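Local coordinates for protein nucleoside hydrolase, putative (Trypanosoma brucei, PDB 3FZ0) that belongs to the nucleoside hydrolase family and binds a calcium ion within an alpha/beta fold built around a mixed, mostly parallel sheet, at residues I23-T28 against L56-Y60; V127-L131 against F151-T156; V210-P215 against I340-N345. The protein carries 2 engineered substitutions. One frame throughout, in Å; residues are numbered along the deposited sequence.

Interaction 1: I23-T28 against L56-Y60; sequences IMLAMT and LLDLY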
loop_
_atom_site.group_PDB
_atom_site.type_symbol
_atom_site.label_atom_id
_atom_site.label_comp_id
_atom_site.label_asym_id
_atom_site.label_seq_id
_atom_site.Cartn_x
_atom_site.Cartn_y
_atom_site.Cartn_z
ATOM N N ILE B 23 -8.476 8.073 34.375
ATOM C CA ILE B 23 -8.657 7.042 35.404
ATOM C C ILE B 23 -9.185 7.693 36.688
ATOM O O ILE B 23 -10.046 7.127 37.358
ATOM C CB ILE B 23 -7.352 6.207 35.631
ATOM C CG1 ILE B 23 -6.993 5.445 34.341
ATOM C CG2 ILE B 23 -7.517 5.248 36.786
ATOM C CD1 ILE B 23 -5.536 5.021 34.199
ATOM N N MET B 24 -8.694 8.887 36.991
ATOM C CA MET B 24 -9.190 9.677 38.101
ATOM C C MET B 24 -10.676 9.957 37.948
ATOM O O MET B 24 -11.442 9.886 38.917
ATOM C CB MET B 24 -8.391 10.978 38.264
ATOM C CG MET B 24 -6.921 10.790 38.722
ATOM S SD MET B 24 -5.991 12.353 38.869
ATOM C CE MET B 24 -6.213 12.743 40.585
ATOM N N LEU B 25 -11.096 10.219 36.722
ATOM C CA LEU B 25 -12.487 10.538 36.459
ATOM C C LEU B 25 -13.345 9.288 36.686
ATOM O O LEU B 25 -14.353 9.336 37.433
ATOM C CB LEU B 25 -12.649 11.102 35.052
ATOM C CG LEU B 25 -13.890 11.891 34.628
ATOM C CD1 LEU B 25 -13.636 12.521 33.263
ATOM C CD2 LEU B 25 -15.100 11.050 34.552
ATOM N N ALA B 26 -12.950 8.172 36.073
ATOM C CA ALA B 26 -13.607 6.871 36.343
ATOM C C ALA B 26 -13.702 6.530 37.835
ATOM O O ALA B 26 -14.730 6.037 38.276
ATOM C CB ALA B 26 -12.892 5.764 35.619
ATOM N N MET B 27 -12.641 6.819 38.597
ATOM C CA MET B 27 -12.593 6.424 39.994
ATOM C C MET B 27 -13.330 7.318 40.957
ATOM O O MET B 27 -13.380 6.988 42.130
ATOM C CB MET B 27 -11.150 6.279 40.458
ATOM C CG MET B 27 -10.524 4.974 40.043
ATOM S SD MET B 27 -8.834 4.912 40.596
ATOM C CE MET B 27 -8.314 6.551 40.147
ATOM N N THR B 28 -13.864 8.447 40.493
ATOM C CA THR B 28 -14.472 9.444 41.393
ATOM C C THR B 28 -15.921 9.691 40.992
ATOM O O THR B 28 -16.536 10.645 41.381
ATOM C CB THR B 28 -13.718 10.792 41.378
ATOM O OG1 THR B 28 -13.651 11.323 40.030
ATOM C CG2 THR B 28 -12.333 10.629 41.979
ATOM N N LEU B 56 -0.248 6.412 40.662
ATOM C CA LEU B 56 -1.640 6.885 40.689
ATOM C C LEU B 56 -2.520 6.125 41.711
ATOM O O LEU B 56 -3.289 6.740 42.434
ATOM C CB LEU B 56 -2.257 6.819 39.293
ATOM C CG LEU B 56 -3.749 7.167 39.144
ATOM C CD1 LEU B 56 -4.031 8.623 39.536
ATOM C CD2 LEU B 56 -4.158 6.912 37.673
ATOM N N LEU B 57 -2.383 4.798 41.802
ATOM C CA LEU B 57 -3.169 4.047 42.779
ATOM C C LEU B 57 -2.718 4.247 44.245
ATOM O O LEU B 57 -3.547 4.146 45.164
ATOM C CB LEU B 57 -3.233 2.563 42.419
ATOM C CG LEU B 57 -3.787 2.234 41.028
ATOM C CD1 LEU B 57 -3.722 0.743 40.747
ATOM C CD2 LEU B 57 -5.199 2.791 40.784
ATOM N N ASP B 58 -1.426 4.512 44.472
ATOM C CA ASP B 58 -0.952 4.971 45.793
ATOM C C ASP B 58 -1.762 6.164 46.284
ATOM O O ASP B 58 -2.258 6.158 47.411
ATOM C CB ASP B 58 0.530 5.374 45.747
ATOM C CG ASP B 58 1.464 4.183 45.698
ATOM O OD1 ASP B 58 1.040 3.047 46.066
ATOM O OD2 ASP B 58 2.637 4.390 45.327
ATOM N N LEU B 59 -1.908 7.167 45.414
ATOM C CA LEU B 59 -2.664 8.366 45.722
ATOM C C LEU B 59 -4.044 8.025 46.309
ATOM O O LEU B 59 -4.449 8.590 47.302
ATOM C CB LEU B 59 -2.777 9.230 44.474
ATOM C CG LEU B 59 -3.285 10.665 44.649
ATOM C CD1 LEU B 59 -2.296 11.487 45.523
ATOM C CD2 LEU B 59 -3.510 11.340 43.309
ATOM N N TYR B 60 -4.733 7.065 45.704
ATOM C CA TYR B 60 -6.080 6.676 46.112
ATOM C C TYR B 60 -6.129 5.589 47.177
ATOM O O TYR B 60 -7.183 5.292 47.715
ATOM C CB TYR B 60 -6.861 6.211 44.885
ATOM C CG TYR B 60 -7.295 7.360 44.030
ATOM C CD1 TYR B 60 -6.459 7.870 43.020
ATOM C CD2 TYR B 60 -8.530 7.972 44.245
ATOM C CE1 TYR B 60 -6.864 8.948 42.242
ATOM C CE2 TYR B 60 -8.926 9.044 43.469
ATOM C CZ TYR B 60 -8.100 9.520 42.479
ATOM O OH TYR B 60 -8.516 10.576 41.719
#

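Interaction 2: V127-L131 against F151-T156; sequences VVYQL and FSKLGT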
loop_
_atom_site.group_PDB
_atom_site.type_symbol
_atom_site.label_atom_id
_atom_site.label_comp_id
_atom_site.label_asym_id
_atom_site.label_seq_id
_atom_site.Cartn_x
_atom_site.Cartn_y
_atom_site.Cartn_z
ATOM N N VAL B 127 -25.869 -4.605 36.470
ATOM C CA VAL B 127 -24.407 -4.569 36.347
ATOM C C VAL B 127 -24.011 -4.677 34.886
ATOM O O VAL B 127 -24.403 -5.622 34.170
ATOM C CB VAL B 127 -23.689 -5.725 37.124
ATOM C CG1 VAL B 127 -22.189 -5.728 36.814
ATOM C CG2 VAL B 127 -23.925 -5.635 38.631
ATOM N N VAL B 128 -23.221 -3.725 34.436
ATOM C CA VAL B 128 -22.797 -3.714 33.058
ATOM C C VAL B 128 -21.280 -3.510 33.027
ATOM O O VAL B 128 -20.713 -2.674 33.769
ATOM C CB VAL B 128 -23.588 -2.664 32.219
ATOM C CG1 VAL B 128 -23.102 -1.232 32.495
ATOM C CG2 VAL B 128 -23.466 -2.962 30.761
ATOM N N TYR B 129 -20.623 -4.305 32.195
ATOM C CA TYR B 129 -19.182 -4.221 32.052
ATOM C C TYR B 129 -18.850 -3.437 30.801
ATOM O O TYR B 129 -19.502 -3.621 29.767
ATOM C CB TYR B 129 -18.578 -5.614 31.952
ATOM C CG TYR B 129 -18.710 -6.419 33.217
ATOM C CD1 TYR B 129 -19.929 -6.983 33.599
ATOM C CD2 TYR B 129 -17.606 -6.649 34.033
ATOM C CE1 TYR B 129 -20.041 -7.752 34.780
ATOM C CE2 TYR B 129 -17.711 -7.421 35.215
ATOM C CZ TYR B 129 -18.922 -7.951 35.590
ATOM O OH TYR B 129 -19.022 -8.710 36.762
ATOM N N GLN B 130 -17.845 -2.562 30.896
ATOM C CA GLN B 130 -17.401 -1.746 29.762
ATOM C C GLN B 130 -15.877 -1.750 29.676
ATOM O O GLN B 130 -15.179 -1.812 30.710
ATOM C CB GLN B 130 -17.896 -0.304 29.915
ATOM C CG GLN B 130 -19.383 -0.154 29.853
ATOM C CD GLN B 130 -19.839 1.280 29.982
ATOM O OE1 GLN B 130 -19.876 1.838 31.078
ATOM N NE2 GLN B 130 -20.215 1.885 28.863
ATOM N N LEU B 131 -15.370 -1.710 28.447
ATOM C CA LEU B 131 -13.947 -1.638 28.222
ATOM C C LEU B 131 -13.739 -0.281 27.628
ATOM O O LEU B 131 -14.389 0.059 26.645
ATOM C CB LEU B 131 -13.499 -2.719 27.241
ATOM C CG LEU B 131 -12.007 -3.084 27.071
ATOM C CD1 LEU B 131 -11.890 -4.203 26.082
ATOM C CD2 LEU B 131 -11.162 -1.945 26.592
ATOM N N PHE B 151 -16.433 -11.368 24.283
ATOM C CA PHE B 151 -16.609 -9.914 24.181
ATOM C C PHE B 151 -18.054 -9.454 24.088
ATOM O O PHE B 151 -18.345 -8.275 24.256
ATOM C CB PHE B 151 -15.746 -9.338 23.079
ATOM C CG PHE B 151 -14.312 -9.220 23.475
ATOM C CD1 PHE B 151 -13.457 -10.337 23.434
ATOM C CD2 PHE B 151 -13.807 -8.006 23.949
ATOM C CE1 PHE B 151 -12.115 -10.215 23.843
ATOM C CE2 PHE B 151 -12.494 -7.901 24.350
ATOM C CZ PHE B 151 -11.649 -8.989 24.288
ATOM N N SER B 152 -18.959 -10.401 23.878
ATOM C CA SER B 152 -20.375 -10.091 23.853
ATOM C C SER B 152 -20.885 -9.857 25.284
ATOM O O SER B 152 -22.001 -9.383 25.464
ATOM C CB SER B 152 -21.151 -11.228 23.179
ATOM O OG SER B 152 -21.208 -12.322 24.061
ATOM N N LYS B 153 -20.075 -10.207 26.285
ATOM C CA LYS B 153 -20.443 -9.968 27.680
ATOM C C LYS B 153 -20.372 -8.489 28.058
ATOM O O LYS B 153 -20.878 -8.094 29.099
ATOM C CB LYS B 153 -19.595 -10.807 28.649
ATOM C CG LYS B 153 -19.865 -12.323 28.616
ATOM C CD LYS B 153 -19.802 -12.771 30.035
ATOM C CE LYS B 153 -19.509 -14.224 30.210
ATOM N NZ LYS B 153 -19.026 -14.410 31.636
ATOM N N LEU B 154 -19.727 -7.686 27.221
ATOM C CA LEU B 154 -19.605 -6.229 27.436
ATOM C C LEU B 154 -20.823 -5.493 26.892
ATOM O O LEU B 154 -21.327 -5.811 25.798
ATOM C CB LEU B 154 -18.354 -5.680 26.761
ATOM C CG LEU B 154 -17.004 -6.173 27.276
ATOM C CD1 LEU B 154 -15.911 -5.805 26.336
ATOM C CD2 LEU B 154 -16.673 -5.631 28.642
ATOM N N GLY B 155 -21.310 -4.543 27.671
ATOM C CA GLY B 155 -22.354 -3.642 27.264
ATOM C C GLY B 155 -23.727 -4.213 27.416
ATOM O O GLY B 155 -23.918 -5.258 28.028
ATOM N N THR B 156 -24.685 -3.509 26.827
ATOM C CA THR B 156 -26.088 -3.887 26.828
ATOM C C THR B 156 -26.531 -3.677 25.384
ATOM O O THR B 156 -25.694 -3.323 24.537
ATOM C CB THR B 156 -26.843 -2.998 27.844
ATOM O OG1 THR B 156 -26.528 -3.450 29.173
ATOM C CG2 THR B 156 -28.333 -3.059 27.674
HETATM O O HOH W 1 -22.359 -6.042 30.709
#

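Interaction 3: V210-P215 against I340-N345; sequences VTVNSP and ITKVDN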
loop_
_atom_site.group_PDB
_atom_site.type_symbol
_atom_site.label_atom_id
_atom_site.label_comp_id
_atom_site.label_asym_id
_atom_site.label_seq_id
_atom_site.Cartn_x
_atom_site.Cartn_y
_atom_site.Cartn_z
ATOM N N VAL B 210 -13.179 15.644 18.177
ATOM C CA VAL B 210 -14.194 15.866 19.187
ATOM C C VAL B 210 -13.569 16.169 20.552
ATOM O O VAL B 210 -14.168 16.909 21.336
ATOM C CB VAL B 210 -15.244 14.725 19.249
ATOM C CG1 VAL B 210 -14.692 13.490 19.954
ATOM C CG2 VAL B 210 -16.483 15.226 19.923
ATOM N N THR B 211 -12.376 15.648 20.831
ATOM C CA THR B 211 -11.716 15.983 22.111
ATOM C C THR B 211 -11.112 17.383 22.065
ATOM O O THR B 211 -11.170 18.115 23.050
ATOM C CB THR B 211 -10.729 14.907 22.613
ATOM O OG1 THR B 211 -9.566 14.899 21.782
ATOM C CG2 THR B 211 -11.401 13.492 22.614
ATOM N N VAL B 212 -10.578 17.785 20.912
ATOM C CA VAL B 212 -10.102 19.149 20.756
ATOM C C VAL B 212 -11.251 20.157 21.015
ATOM O O VAL B 212 -11.032 21.268 21.561
ATOM C CB VAL B 212 -9.499 19.376 19.351
ATOM C CG1 VAL B 212 -9.184 20.907 19.098
ATOM C CG2 VAL B 212 -8.254 18.518 19.179
ATOM N N ASN B 213 -12.460 19.750 20.611
ATOM C CA ASN B 213 -13.665 20.552 20.747
ATOM C C ASN B 213 -14.221 20.617 22.163
ATOM O O ASN B 213 -15.135 21.391 22.443
ATOM C CB ASN B 213 -14.754 20.005 19.843
ATOM C CG ASN B 213 -15.929 20.960 19.723
ATOM O OD1 ASN B 213 -17.060 20.644 20.120
ATOM N ND2 ASN B 213 -15.651 22.157 19.221
ATOM N N SER B 214 -13.688 19.773 23.045
ATOM C CA SER B 214 -14.104 19.750 24.456
ATOM C C SER B 214 -12.883 19.792 25.394
ATOM O O SER B 214 -12.580 18.810 26.075
ATOM C CB SER B 214 -14.938 18.498 24.736
ATOM O OG SER B 214 -15.425 18.544 26.041
ATOM N N PRO B 215 -12.163 20.923 25.401
ATOM C CA PRO B 215 -10.942 21.009 26.198
ATOM C C PRO B 215 -11.193 21.669 27.534
ATOM O O PRO B 215 -12.306 22.117 27.831
ATOM C CB PRO B 215 -10.082 21.958 25.364
ATOM C CG PRO B 215 -11.090 22.888 24.681
ATOM C CD PRO B 215 -12.426 22.179 24.661
ATOM N N ILE B 340 -18.297 9.882 17.417
ATOM C CA ILE B 340 -18.742 10.944 18.314
ATOM C C ILE B 340 -18.262 12.301 17.755
ATOM O O ILE B 340 -17.058 12.483 17.544
ATOM C CB ILE B 340 -18.169 10.755 19.740
ATOM C CG1 ILE B 340 -18.308 9.293 20.236
ATOM C CG2 ILE B 340 -18.764 11.775 20.695
ATOM C CD1 ILE B 340 -19.737 8.749 20.349
ATOM N N THR B 341 -19.181 13.249 17.536
ATOM C CA THR B 341 -18.808 14.516 16.899
ATOM C C THR B 341 -18.975 15.748 17.775
ATOM O O THR B 341 -18.384 16.781 17.482
ATOM C CB THR B 341 -19.492 14.742 15.539
ATOM O OG1 THR B 341 -20.906 14.739 15.715
ATOM C CG2 THR B 341 -19.085 13.622 14.511
ATOM N N LYS B 342 -19.785 15.633 18.826
ATOM C CA LYS B 342 -19.870 16.639 19.878
ATOM C C LYS B 342 -20.124 16.081 21.283
ATOM O O LYS B 342 -21.065 15.313 21.496
ATOM C CB LYS B 342 -20.903 17.729 19.576
ATOM C CG LYS B 342 -20.703 18.898 20.533
ATOM C CD LYS B 342 -21.323 20.156 20.061
ATOM C CE LYS B 342 -21.078 21.333 21.075
ATOM N NZ LYS B 342 -19.660 21.845 21.068
ATOM N N VAL B 343 -19.275 16.507 22.215
ATOM C CA VAL B 343 -19.395 16.208 23.633
ATOM C C VAL B 343 -19.741 17.459 24.428
ATOM O O VAL B 343 -19.246 18.557 24.135
ATOM C CB VAL B 343 -18.118 15.549 24.176
ATOM C CG1 VAL B 343 -18.092 15.520 25.702
ATOM C CG2 VAL B 343 -18.018 14.105 23.637
ATOM N N ASP B 344 -20.598 17.277 25.438
ATOM C CA ASP B 344 -21.082 18.358 26.310
ATOM C C ASP B 344 -19.911 18.860 27.147
ATOM O O ASP B 344 -19.482 18.174 28.072
ATOM C CB ASP B 344 -22.183 17.808 27.203
ATOM C CG ASP B 344 -22.888 18.874 28.004
ATOM O OD1 ASP B 344 -22.256 19.855 28.467
ATOM O OD2 ASP B 344 -24.113 18.718 28.200
ATOM N N ASN B 345 -19.375 20.029 26.792
ATOM C CA ASN B 345 -18.217 20.612 27.514
ATOM C C ASN B 345 -18.504 20.879 29.001
ATOM O O ASN B 345 -17.702 20.583 29.862
ATOM C CB ASN B 345 -17.688 21.903 26.860
ATOM C CG ASN B 345 -16.329 22.295 27.407
ATOM O OD1 ASN B 345 -15.387 21.480 27.386
ATOM N ND2 ASN B 345 -16.221 23.513 27.952
HETATM O O HOH W 2 -16.892 18.203 21.620
HETATM O O HOH W 3 -18.187 20.753 23.181
#

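Interaction 1: I23-T28 against L56-Y60
The axes of helix segments 23-27 and 56-60 stay 11.8 Å apart and cross at -31°, a wide gap that long side chains must fill. Leu56 pushes its forked end into the hollow between Ile23 and Met24: its CD2 lies 3.9 Å from Ile23 CG2 and its CD1 3.7 Å from Met24 CG. One turn on, Tyr60 is the larger bump. Met27 CE sits over one face of the Tyr60 ring, 3.7 Å from its centroid and 19° off the normal; with Met27 SD at 4.6 Å from the centroid this is a CH-pi and Met-aromatic contact. Met24 CG meets the ring edge, 4.0 Å from Tyr60 CE1. Met27 SD also reaches Leu57 CD2, at 4.2 Å. Helix 17-27 links parallel strands 6-13 and 32-39 in a beta-alpha-beta unit; helix 46-60 packs beside it on the same sheet face, Ile23 and Leu57 touching Ile37, while Trp242 stacks on Tyr60. No hydrogen bond crosses between the segments; the contact rests on shape fit, dispersion and methionine-aromatic attraction.

Interaction 2: V127-L131 against F151-T156
Val128 opens the contact, its CG2 lying 3.6 Å from Gly155 C and 3.5 Å from Thr156 OG1, so one methyl group packs against the turn of the backbone. Its main chain, like that of Gln130, hydrogen-bonds to strand 6-13, whereas Tyr129 presents its N and O to segment 151-156. Tyr129 O accepts a hydrogen bond from Gly155 N (2.9 Å, N-H...O angle 147°) and has a CA-H...O contact with Leu154 CA at 3.5 Å. Tyr129 N donates to a water at 2.9 Å, and this water donates to Lys153 O (3.0 Å) and Gly155 O (3.2 Å). Segment 151-156 belongs to the return connection of a beta-alpha-beta crossover, strand 127-133 to helix 138-146 to strand 162-165, and lies along that first strand's edge, joined by the one direct bond and the water, before strand 162-165 begins beside it; the Leu131 backbone hydrogen-bonds with Gly161. Gly155 has phi 83°, a backbone angle that favours glycine. The Tyr129 side chain touches Leu154 near its root, CB to CD2 3.8 Å, while its OH bonds to Glu122 N. Gln130 turns away, its amide bonding to Pro160 O and Arg7, though the backbone Gln130 N lies 4.0 Å from Leu154 CD2. Leu131 points back across: its CB is 4.0 Å from Leu154 CD1, and its CD1 meets the ring edge of Phe151 at CE2, 4.1 Å away.

Interaction 3: V210-P215 against I340-N345
Val210, with chi1 in the p well (77°), drives CG2 straight at the backbone of the strand: CG2 lies 3.3 Å from Thr341 C and 3.5 Å from Lys342 N, and 4.2 Å from both Ile340 CG2 and Val343 CG2. The strand is irregular here, for Thr341 (psi -20°) and Lys342 form a classic beta bulge opposite Asp298. Lys342 has its CA-CB bond pointing away, yet its chain runs t, t, t and then bends at chi4 (p, 73°), bringing NZ back to donate to Asn213 OD1 at 3.0 Å. Asn213, in the t rotamer, points toward the strand to receive it. Two waters fill the remaining gap. One accepts from Val343 N (3.0 Å) and lies 3.0 Å from Val210 O and 2.9 Å from Asn213 OD1; the other accepts from Lys342 NZ (2.8 Å) and lies 2.6 Å from Val343 O. Ser214, also t, sets OG 4.0 Å from Val343 CG1 and packs beside Asn345. Asp344 takes the N-cap position of helix 345-356, its OD1 bonding to Met347 N. The side chain of Asn207, between strand 203-206 and helix 208-212, bonds to both Val210 N and Ile340 O. Strand 337-343 runs parallel to 203-206 and antiparallel to 296-306, and helix 282-291 covers Val343 and Thr211.

In the fold
Interactions 1 and 2 are buried, whereas interaction 3 is only partly so, with Asn213 and Lys342 exposed. Their chemistry follows: interaction 1, helix on helix, has no polar link across it; interaction 2 adds a direct backbone hydrogen bond and one water to its apolar packing; interaction 3 combines valine packing with a lysine-asparagine bond and two waters. Interactions 2 and 3 reach the same mixed sheet through strands 127-133 and 337-343, while interaction 1 joins helices lying on it. No two contacts touch, their centres being about 22 to 24 Å apart. Of the calcium ligands, Asp19 lies on helix 17-27, which interaction 1 uses, and Leu134 directly follows strand 127-133 of interaction 2.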